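PDB 3MMH: methionine-R-sulfoxide reductase from Neisseria meningitidis, which reduces the R-form of free methionine sulfoxide back to methionine, using a GAF-domain scaffold to hold its substrate. Local coordinates for residues 4-18 against 40-52. Numbering follows the deposited sequence.
Sequences LHFSASDKAALYREV and AAVLKEAFGWFWV. With SME (methionine sulfoxide), chain C.
Helix 11-18 runs roughly antiparallel to helix 40-47, their axes 11.2 Å apart at closest approach and 146° between directions, while the loop before the first helix brings Phe6 alongside Ala46. The Phe47 ring has Leu14 CD2 over one face, 4.0 Å from the Phe47 centroid, a CH-pi contact, and Trp49 CH2 over the opposite face. Tyr15, its CG anti to its carbonyl carbon (chi1 -82°), swings its ring across the CZ end of Phe47, and CZ stands over the centre of one tyrosine face; the planes meet obliquely at 39°. Tyr15 OH reaches the edge of the Trp49 indole, 3.2 Å from CH2, and hydrogen-bonds to Asp145 of helix 143-165. In the loop, Phe6 CE1 presses on Ala46 CB at 3.4 Å, and the extended Glu45 chain crosses the Phe6 ring, its carboxylate belonging with Ala41 to a magnesium site. Leu4 CD1 reaches Val42 CG2, and both residues pack on Leu73 of the second subunit. Glu17, from helix 11-18, fastens the loop: OE2 takes His5 ND1 in the imidazole plane on its anti lone pair, and Ser7 N and OG from the syn side, out of the carboxylate plane; OE1 takes Ala8 N. The contact joins two helices of the layer against the antiparallel GAF sheet; beyond Gly48 the chain enters strand 51-58, where Trp51 lays a ring face against the substrate methyl, CE2 to SME CE 3.5 Å.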
ATOM      1  N   LEU A   4     -11.378 -11.344  -7.957  0.70 20.57           N
ATOM      2  CA  LEU A   4     -11.865 -10.303  -8.796  0.70 18.47           C
ATOM      3  C   LEU A   4     -12.000 -10.698 -10.215  0.70 17.84           C
ATOM      4  O   LEU A   4     -11.231 -11.508 -10.725  0.70 21.17           O
ATOM      5  CB  LEU A   4     -10.904  -9.175  -8.753  0.70 19.30           C
ATOM      6  CG  LEU A   4     -10.519  -8.596  -7.447  0.70 19.60           C
ATOM      7  CD1 LEU A   4      -9.165  -7.839  -7.478  0.70 24.23           C
ATOM      8  CD2 LEU A   4     -11.628  -7.698  -6.968  0.70 23.34           C
ATOM      9  N   HIS A   5     -12.993 -10.125 -10.889  1.00 17.86           N
ATOM     10  CA  HIS A   5     -13.118 -10.266 -12.335  1.00 20.76           C
ATOM     11  C   HIS A   5     -13.065  -8.909 -13.028  1.00 19.86           C
ATOM     12  O   HIS A   5     -13.889  -8.032 -12.762  1.00 23.98           O
ATOM     13  CB  HIS A   5     -14.417 -10.991 -12.693  1.00 23.82           C
ATOM     14  CG  HIS A   5     -15.650 -10.296 -12.206  0.70 20.38           C
ATOM     15  ND1 HIS A   5     -16.233  -9.249 -12.889  0.70 21.77           N
ATOM     16  CD2 HIS A   5     -16.413 -10.498 -11.105  0.70 24.83           C
ATOM     17  CE1 HIS A   5     -17.301  -8.837 -12.229  0.70 22.81           C
ATOM     18  NE2 HIS A   5     -17.432  -9.578 -11.143  0.70 22.94           N
ATOM     19  N   PHE A   6     -12.093  -8.742 -13.918  1.00 20.26           N
ATOM     20  CA  PHE A   6     -12.132  -7.670 -14.905  1.00 19.96           C
ATOM     21  C   PHE A   6     -12.207  -8.228 -16.323  1.00 20.61           C
ATOM     22  O   PHE A   6     -11.235  -8.787 -16.832  1.00 21.96           O
ATOM     23  CB  PHE A   6     -10.908  -6.764 -14.761  1.00 20.63           C
ATOM     24  CG  PHE A   6     -10.315  -6.760 -13.381  1.00 17.79           C
ATOM     25  CD1 PHE A   6     -10.595  -5.732 -12.496  1.00 19.22           C
ATOM     26  CD2 PHE A   6      -9.480  -7.784 -12.967  1.00 21.24           C
ATOM     27  CE1 PHE A   6     -10.052  -5.725 -11.225  1.00 21.27           C
ATOM     28  CE2 PHE A   6      -8.934  -7.783 -11.698  1.00 20.92           C
ATOM     29  CZ  PHE A   6      -9.221  -6.751 -10.826  1.00 18.79           C
ATOM     30  N   SER A   7     -13.366  -8.074 -16.954  1.00 18.53           N
ATOM     31  CA  SER A   7     -13.497  -8.317 -18.385  1.00 19.89           C
ATOM     32  C   SER A   7     -13.438  -7.006 -19.161  1.00 17.59           C
ATOM     33  O   SER A   7     -12.736  -6.898 -20.167  1.00 20.73           O
ATOM     34  CB  SER A   7     -14.813  -9.038 -18.683  1.00 24.98           C
ATOM     35  OG  SER A   7     -15.917  -8.321 -18.159  1.00 30.90           O
ATOM     36  N   ALA A   8     -14.180  -6.009 -18.688  1.00 14.54           N
ATOM     37  CA  ALA A   8     -14.547  -4.867 -19.516  1.00 14.12           C
ATOM     38  C   ALA A   8     -13.311  -4.262 -20.173  1.00 15.30           C
ATOM     39  O   ALA A   8     -12.235  -4.221 -19.575  1.00 17.78           O
ATOM     40  CB  ALA A   8     -15.264  -3.819 -18.678  1.00 15.66           C
ATOM     41  N   SER A   9     -13.472  -3.793 -21.406  1.00 15.30           N
ATOM     42  CA  SER A   9     -12.394  -3.159 -22.134  1.00 16.24           C
ATOM     43  C   SER A   9     -12.533  -1.665 -22.315  1.00 14.00           C
ATOM     44  O   SER A   9     -11.643  -1.027 -22.842  1.00 15.33           O
ATOM     45  CB  SER A   9     -12.287  -3.824 -23.521  1.00 20.61           C
ATOM     46  OG  SER A   9     -13.537  -3.674 -24.237  1.00 27.03           O
ATOM     47  N   ASP A  10     -13.645  -1.098 -21.849  1.00 14.19           N
ATOM     48  CA  ASP A  10     -13.916   0.325 -21.853  1.00 13.25           C
ATOM     49  C   ASP A  10     -13.886   0.820 -20.433  1.00 11.16           C
ATOM     50  O   ASP A  10     -14.400   0.185 -19.506  1.00 12.30           O
ATOM     51  CB  ASP A  10     -15.350   0.534 -22.415  1.00 15.64           C
ATOM     52  CG  ASP A  10     -15.871   1.916 -22.250  1.00 17.35           C
ATOM     53  OD1 ASP A  10     -15.311   2.801 -22.953  1.00 18.74           O
ATOM     54  OD2 ASP A  10     -16.694   2.138 -21.336  1.00 17.90           O
ATOM     55  N   LYS A  11     -13.303   2.021 -20.252  1.00 10.97           N
ATOM     56  CA  LYS A  11     -13.125   2.593 -18.939  1.00 11.10           C
ATOM     57  C   LYS A  11     -14.383   2.625 -18.110  1.00 10.03           C
ATOM     58  O   LYS A  11     -14.437   2.197 -16.956  1.00 10.64           O
ATOM     59  CB  LYS A  11     -12.480   3.993 -19.079  1.00 10.97           C
ATOM     60  CG  LYS A  11     -12.182   4.670 -17.740  1.00 12.09           C
ATOM     61  CD  LYS A  11     -12.078   6.221 -17.860  1.00 13.70           C
ATOM     62  CE  LYS A  11     -10.998   6.711 -18.756  1.00 14.25           C
ATOM     63  NZ  LYS A  11     -10.952   8.175 -18.679  1.00 14.25           N
ATOM     64  N   ALA A  12     -15.452   3.251 -18.642  1.00 10.89           N
ATOM     65  CA  ALA A  12     -16.707   3.396 -17.899  1.00 11.45           C
ATOM     66  C   ALA A  12     -17.280   2.012 -17.549  1.00 10.90           C
ATOM     67  O   ALA A  12     -17.715   1.800 -16.398  1.00 11.47           O
ATOM     68  CB  ALA A  12     -17.697   4.258 -18.686  1.00 13.01           C
ATOM     69  N   ALA A  13     -17.286   1.092 -18.498  1.00 11.36           N
ATOM     70  CA  ALA A  13     -17.797  -0.228 -18.234  1.00 11.91           C
ATOM     71  C   ALA A  13     -16.981  -0.895 -17.128  1.00 10.59           C
ATOM     72  O   ALA A  13     -17.519  -1.647 -16.322  1.00 11.69           O
ATOM     73  CB  ALA A  13     -17.813  -1.066 -19.530  1.00 13.86           C
ATOM     74  N   LEU A  14     -15.647  -0.684 -17.118  1.00 10.74           N
ATOM     75  CA  LEU A  14     -14.820  -1.308 -16.100  1.00 10.50           C
ATOM     76  C   LEU A  14     -15.131  -0.756 -14.714  1.00 10.03           C
ATOM     77  O   LEU A  14     -15.204  -1.502 -13.751  1.00 10.47           O
ATOM     78  CB  LEU A  14     -13.331  -1.192 -16.465  1.00 11.02           C
ATOM     79  CG  LEU A  14     -12.373  -1.956 -15.536  1.00 11.11           C
ATOM     80  CD1 LEU A  14     -12.625  -3.413 -15.512  1.00 14.00           C
ATOM     81  CD2 LEU A  14     -10.925  -1.655 -15.942  1.00 12.97           C
ATOM     82  N   TYR A  15     -15.339   0.551 -14.589  1.00  9.53           N
ATOM     83  CA  TYR A  15     -15.774   1.080 -13.298  1.00  8.84           C
ATOM     84  C   TYR A  15     -17.042   0.417 -12.870  1.00 10.81           C
ATOM     85  O   TYR A  15     -17.229   0.095 -11.697  1.00 10.41           O
ATOM     86  CB  TYR A  15     -15.983   2.601 -13.367  1.00  9.76           C
ATOM     87  CG  TYR A  15     -14.729   3.435 -13.211  1.00  9.38           C
ATOM     88  CD1 TYR A  15     -14.109   3.484 -11.965  1.00  9.48           C
ATOM     89  CD2 TYR A  15     -14.231   4.213 -14.217  1.00  9.60           C
ATOM     90  CE1 TYR A  15     -13.020   4.314 -11.762  1.00  9.66           C
ATOM     91  CE2 TYR A  15     -13.135   5.053 -14.024  1.00  9.89           C
ATOM     92  CZ  TYR A  15     -12.528   5.086 -12.785  1.00  9.77           C
ATOM     93  OH  TYR A  15     -11.477   5.927 -12.530  1.00 10.19           O
ATOM     94  N   ARG A  16     -18.047   0.278 -13.744  1.00 10.77           N
ATOM     95  CA  ARG A  16     -19.299  -0.336 -13.350  1.00 11.20           C
ATOM     96  C   ARG A  16     -19.120  -1.772 -12.882  1.00 11.57           C
ATOM     97  O   ARG A  16     -19.841  -2.249 -12.016  1.00 13.25           O
ATOM     98  CB  ARG A  16     -20.307  -0.265 -14.508  1.00 13.30           C
ATOM     99  CG  ARG A  16     -20.737   1.137 -14.829  1.00 14.43           C
ATOM    100  CD  ARG A  16     -21.891   1.276 -15.779  1.00 18.37           C
ATOM    101  NE  ARG A  16     -21.576   0.858 -17.123  1.00 23.61           N
ATOM    102  CZ  ARG A  16     -21.197   1.655 -18.124  1.00 28.01           C
ATOM    103  NH1 ARG A  16     -20.990   2.937 -17.899  1.00 29.75           N
ATOM    104  NH2 ARG A  16     -20.973   1.141 -19.352  1.00 33.51           N
ATOM    105  N   GLU A  17     -18.168  -2.470 -13.487  1.00 12.35           N
ATOM    106  CA  GLU A  17     -17.799  -3.818 -13.090  1.00 13.54           C
ATOM    107  C   GLU A  17     -17.080  -3.915 -11.787  1.00 12.45           C
ATOM    108  O   GLU A  17     -17.358  -4.790 -10.976  1.00 13.84           O
ATOM    109  CB  GLU A  17     -17.001  -4.502 -14.216  1.00 14.11           C
ATOM    110  CG  GLU A  17     -16.648  -5.908 -14.054  1.00 16.42           C
ATOM    111  CD  GLU A  17     -15.919  -6.525 -15.215  1.00 18.42           C
ATOM    112  OE1 GLU A  17     -15.460  -5.828 -16.087  1.00 20.23           O
ATOM    113  OE2 GLU A  17     -15.762  -7.766 -15.253  1.00 24.92           O
ATOM    114  N   VAL A  18     -16.163  -2.977 -11.537  1.00 11.40           N
ATOM    115  CA  VAL A  18     -15.235  -3.064 -10.463  0.60 12.21           C
ATOM    116  C   VAL A  18     -15.742  -2.401  -9.169  1.00 11.28           C
ATOM    117  O   VAL A  18     -15.457  -2.902  -8.081  1.00 11.92           O
ATOM    118  CB  VAL A  18     -13.935  -2.496 -10.907  0.60 15.26           C
ATOM    119  CG1 VAL A  18     -12.939  -2.212  -9.705  0.60 14.78           C
ATOM    120  CG2 VAL A  18     -13.300  -3.491 -11.866  0.60 16.57           C
ATOM    121  N   ALA A  40      -6.585   0.265  -3.201  1.00  8.05           N
ATOM    122  CA  ALA A  40      -5.512   0.617  -4.090  1.00  7.83           C
ATOM    123  C   ALA A  40      -5.147  -0.535  -4.955  1.00  7.33           C
ATOM    124  O   ALA A  40      -4.851  -0.420  -6.166  1.00  8.26           O
ATOM    125  CB  ALA A  40      -4.308   1.181  -3.345  1.00  8.93           C
ATOM    126  N   ALA A  41      -5.061  -1.746  -4.377  1.00  7.73           N
ATOM    127  CA  ALA A  41      -4.728  -2.918  -5.154  1.00  8.08           C
ATOM    128  C   ALA A  41      -5.690  -3.223  -6.247  1.00  8.06           C
ATOM    129  O   ALA A  41      -5.300  -3.641  -7.365  1.00  8.68           O
ATOM    130  CB  ALA A  41      -4.625  -4.153  -4.208  1.00  9.08           C
ATOM    131  N   VAL A  42      -6.992  -3.116  -5.966  1.00  7.73           N
ATOM    132  CA  VAL A  42      -8.014  -3.383  -6.991  1.00  8.33           C
ATOM    133  C   VAL A  42      -7.918  -2.360  -8.139  1.00  8.19           C
ATOM    134  O   VAL A  42      -7.928  -2.730  -9.321  1.00  8.48           O
ATOM    135  CB  VAL A  42      -9.408  -3.460  -6.434  1.00  9.25           C
ATOM    136  CG1 VAL A  42     -10.415  -3.669  -7.560  1.00 10.86           C
ATOM    137  CG2 VAL A  42      -9.551  -4.591  -5.461  1.00 10.83           C
ATOM    138  N   LEU A  43      -7.780  -1.085  -7.755  1.00  8.13           N
ATOM    139  CA  LEU A  43      -7.670  -0.064  -8.797  1.00  8.40           C
ATOM    140  C   LEU A  43      -6.419  -0.232  -9.652  1.00  7.75           C
ATOM    141  O   LEU A  43      -6.453  -0.097 -10.872  1.00  8.46           O
ATOM    142  CB  LEU A  43      -7.729   1.312  -8.182  1.00  8.96           C
ATOM    143  CG  LEU A  43      -9.057   1.732  -7.553  1.00  9.10           C
ATOM    144  CD1 LEU A  43      -8.861   3.044  -6.780  1.00 10.03           C
ATOM    145  CD2 LEU A  43     -10.164   1.857  -8.596  1.00 10.42           C
ATOM    146  N   LYS A  44      -5.284  -0.552  -8.987  1.00  8.38           N
ATOM    147  CA  LYS A  44      -4.052  -0.754  -9.742  1.00  9.02           C
ATOM    148  C   LYS A  44      -4.161  -1.900 -10.702  1.00  9.10           C
ATOM    149  O   LYS A  44      -3.750  -1.825 -11.870  1.00 10.31           O
ATOM    150  CB  LYS A  44      -2.898  -0.995  -8.785  1.00  8.81           C
ATOM    151  CG  LYS A  44      -1.513  -1.002  -9.412  1.00 10.79           C
ATOM    152  CD  LYS A  44      -0.972   0.432  -9.792  1.00 14.92           C
ATOM    153  CE  LYS A  44       0.472   0.498 -10.145  1.00 15.88           C
ATOM    154  NZ  LYS A  44       0.779   0.272 -11.509  1.00 17.90           N
ATOM    155  N   GLU A  45      -4.728  -3.030 -10.265  1.00  9.53           N
ATOM    156  CA  GLU A  45      -4.863  -4.222 -11.105  1.00 10.82           C
ATOM    157  C   GLU A  45      -5.843  -3.908 -12.276  1.00  9.48           C
ATOM    158  O   GLU A  45      -5.582  -4.270 -13.427  1.00 11.51           O
ATOM    159  CB  GLU A  45      -5.334  -5.462 -10.317  1.00 11.73           C
ATOM    160  CG  GLU A  45      -5.385  -6.648 -11.157  1.00 15.91           C
ATOM    161  CD  GLU A  45      -5.627  -7.973 -10.496  1.00 17.28           C
ATOM    162  OE1 GLU A  45      -5.908  -8.017  -9.326  1.00 16.90           O
ATOM    163  OE2 GLU A  45      -5.545  -9.019 -11.182  1.00 24.87           O
ATOM    164  N   ALA A  46      -6.967  -3.290 -11.991  1.00  9.80           N
ATOM    165  CA  ALA A  46      -8.013  -3.073 -12.964  1.00 10.83           C
ATOM    166  C   ALA A  46      -7.567  -2.052 -14.014  1.00  9.95           C
ATOM    167  O   ALA A  46      -7.732  -2.264 -15.218  1.00 10.95           O
ATOM    168  CB  ALA A  46      -9.296  -2.608 -12.285  1.00 12.65           C
ATOM    169  N   PHE A  47      -7.043  -0.912 -13.558  1.00 10.01           N
ATOM    170  CA  PHE A  47      -6.799   0.216 -14.501  1.00 10.39           C
ATOM    171  C   PHE A  47      -5.319   0.387 -14.872  1.00 10.40           C
ATOM    172  O   PHE A  47      -5.022   0.974 -15.900  1.00 12.42           O
ATOM    173  CB  PHE A  47      -7.303   1.537 -13.880  1.00 10.22           C
ATOM    174  CG  PHE A  47      -8.793   1.576 -13.772  1.00  9.44           C
ATOM    175  CD1 PHE A  47      -9.534   1.995 -14.852  1.00 11.56           C
ATOM    176  CD2 PHE A  47      -9.461   1.206 -12.615  1.00 11.26           C
ATOM    177  CE1 PHE A  47     -10.934   2.042 -14.805  1.00 12.38           C
ATOM    178  CE2 PHE A  47     -10.822   1.218 -12.604  1.00 12.28           C
ATOM    179  CZ  PHE A  47     -11.544   1.635 -13.671  1.00 12.45           C
ATOM    180  N   GLY A  48      -4.390  -0.154 -14.075  1.00 10.43           N
ATOM    181  CA  GLY A  48      -3.003  -0.089 -14.455  1.00 11.17           C
ATOM    182  C   GLY A  48      -2.404   1.276 -14.405  1.00 11.41           C
ATOM    183  O   GLY A  48      -1.324   1.514 -14.996  1.00 13.55           O
ATOM    184  N   TRP A  49      -2.981   2.231 -13.682  1.00 10.52           N
ATOM    185  CA  TRP A  49      -2.441   3.548 -13.566  1.00 10.60           C
ATOM    186  C   TRP A  49      -1.054   3.470 -12.996  1.00  9.63           C
ATOM    187  O   TRP A  49      -0.709   2.619 -12.211  1.00 11.55           O
ATOM    188  CB  TRP A  49      -3.332   4.419 -12.659  1.00 10.17           C
ATOM    189  CG  TRP A  49      -4.712   4.658 -13.169  1.00 10.01           C
ATOM    190  CD1 TRP A  49      -5.072   4.937 -14.458  1.00 10.83           C
ATOM    191  CD2 TRP A  49      -5.908   4.589 -12.428  1.00  8.94           C
ATOM    192  NE1 TRP A  49      -6.428   5.103 -14.565  1.00 10.15           N
ATOM    193  CE2 TRP A  49      -6.962   4.922 -13.327  1.00  9.97           C
ATOM    194  CE3 TRP A  49      -6.238   4.344 -11.119  1.00  9.94           C
ATOM    195  CZ2 TRP A  49      -8.298   4.996 -12.906  1.00 10.17           C
ATOM    196  CZ3 TRP A  49      -7.566   4.426 -10.728  1.00  9.52           C
ATOM    197  CH2 TRP A  49      -8.605   4.745 -11.608  1.00  9.62           C
ATOM    198  N   PHE A  50      -0.236   4.460 -13.325  1.00  9.64           N
ATOM    199  CA  PHE A  50       1.131   4.590 -12.819  1.00  9.83           C
ATOM    200  C   PHE A  50       1.185   4.634 -11.278  1.00  9.34           C
ATOM    201  O   PHE A  50       2.080   3.991 -10.678  1.00  9.95           O
ATOM    202  CB  PHE A  50       1.726   5.898 -13.372  1.00 11.38           C
ATOM    203  CG  PHE A  50       3.122   6.179 -12.961  1.00 12.32           C
ATOM    204  CD1 PHE A  50       4.192   5.384 -13.391  1.00 15.47           C
ATOM    205  CD2 PHE A  50       3.387   7.282 -12.170  1.00 15.49           C
ATOM    206  CE1 PHE A  50       5.501   5.637 -12.974  1.00 17.75           C
ATOM    207  CE2 PHE A  50       4.693   7.550 -11.771  1.00 17.65           C
ATOM    208  CZ  PHE A  50       5.704   6.794 -12.280  1.00 17.56           C
ATOM    209  N   TRP A  51       0.286   5.342 -10.640  1.00  8.92           N
ATOM    210  CA  TRP A  51       0.241   5.454  -9.229  1.00  8.14           C
ATOM    211  C   TRP A  51      -1.176   5.577  -8.812  1.00  8.11           C
ATOM    212  O   TRP A  51      -1.956   6.338  -9.404  1.00  9.04           O
ATOM    213  CB  TRP A  51       1.059   6.696  -8.780  1.00  9.48           C
ATOM    214  CG  TRP A  51       1.507   6.761  -7.355  1.00  8.07           C
ATOM    215  CD1 TRP A  51       2.759   6.393  -6.913  1.00  9.08           C
ATOM    216  CD2 TRP A  51       0.761   7.157  -6.185  1.00  8.49           C
ATOM    217  NE1 TRP A  51       2.817   6.587  -5.578  1.00  9.20           N
ATOM    218  CE2 TRP A  51       1.624   7.055  -5.091  1.00  8.77           C
ATOM    219  CE3 TRP A  51      -0.525   7.658  -5.963  1.00  8.75           C
ATOM    220  CZ2 TRP A  51       1.261   7.384  -3.798  1.00  8.90           C
ATOM    221  CZ3 TRP A  51      -0.923   7.969  -4.703  1.00  8.95           C
ATOM    222  CH2 TRP A  51      -0.044   7.827  -3.616  1.00  9.59           C
ATOM    223  N   VAL A  52      -1.574   4.910  -7.735  1.00  7.99           N
ATOM    224  CA  VAL A  52      -2.909   5.087  -7.186  1.00  8.35           C
ATOM    225  C   VAL A  52      -2.890   4.795  -5.679  1.00  6.84           C
ATOM    226  O   VAL A  52      -2.340   3.766  -5.272  1.00  8.13           O
ATOM    227  CB  VAL A  52      -4.018   4.282  -7.898  1.00  7.96           C
ATOM    228  CG1 VAL A  52      -3.699   2.795  -7.959  1.00 10.42           C
ATOM    229  CG2 VAL A  52      -5.390   4.567  -7.335  1.00  9.63           C
TER
HETATM  230  N   SME C 168       0.943  15.080  -7.522  1.00 13.70           N
HETATM  231  CA  SME C 168       0.434  15.231  -6.139  1.00 13.31           C
HETATM  232  CB  SME C 168       1.400  14.664  -5.077  1.00 14.55           C
HETATM  233  CG  SME C 168       1.265  13.159  -4.791  1.00 14.03           C
HETATM  234  S   SME C 168       2.056  12.166  -5.991  1.00 20.21           S
HETATM  235  OE  SME C 168       1.930  12.473  -7.404  1.00 26.51           O
HETATM  236  CE  SME C 168       1.621  10.581  -5.410  1.00 14.89           C
HETATM  237  C   SME C 168       0.071  16.664  -5.868  1.00 13.49           C
HETATM  238  O   SME C 168      -0.461  16.925  -4.780  1.00 13.58           O
HETATM  239  OXT SME C 168       0.288  17.553  -6.778  1.00 14.17           O
HETATM  240  O   HOH W   1      -7.926 -10.984 -11.377  1.00 36.51           O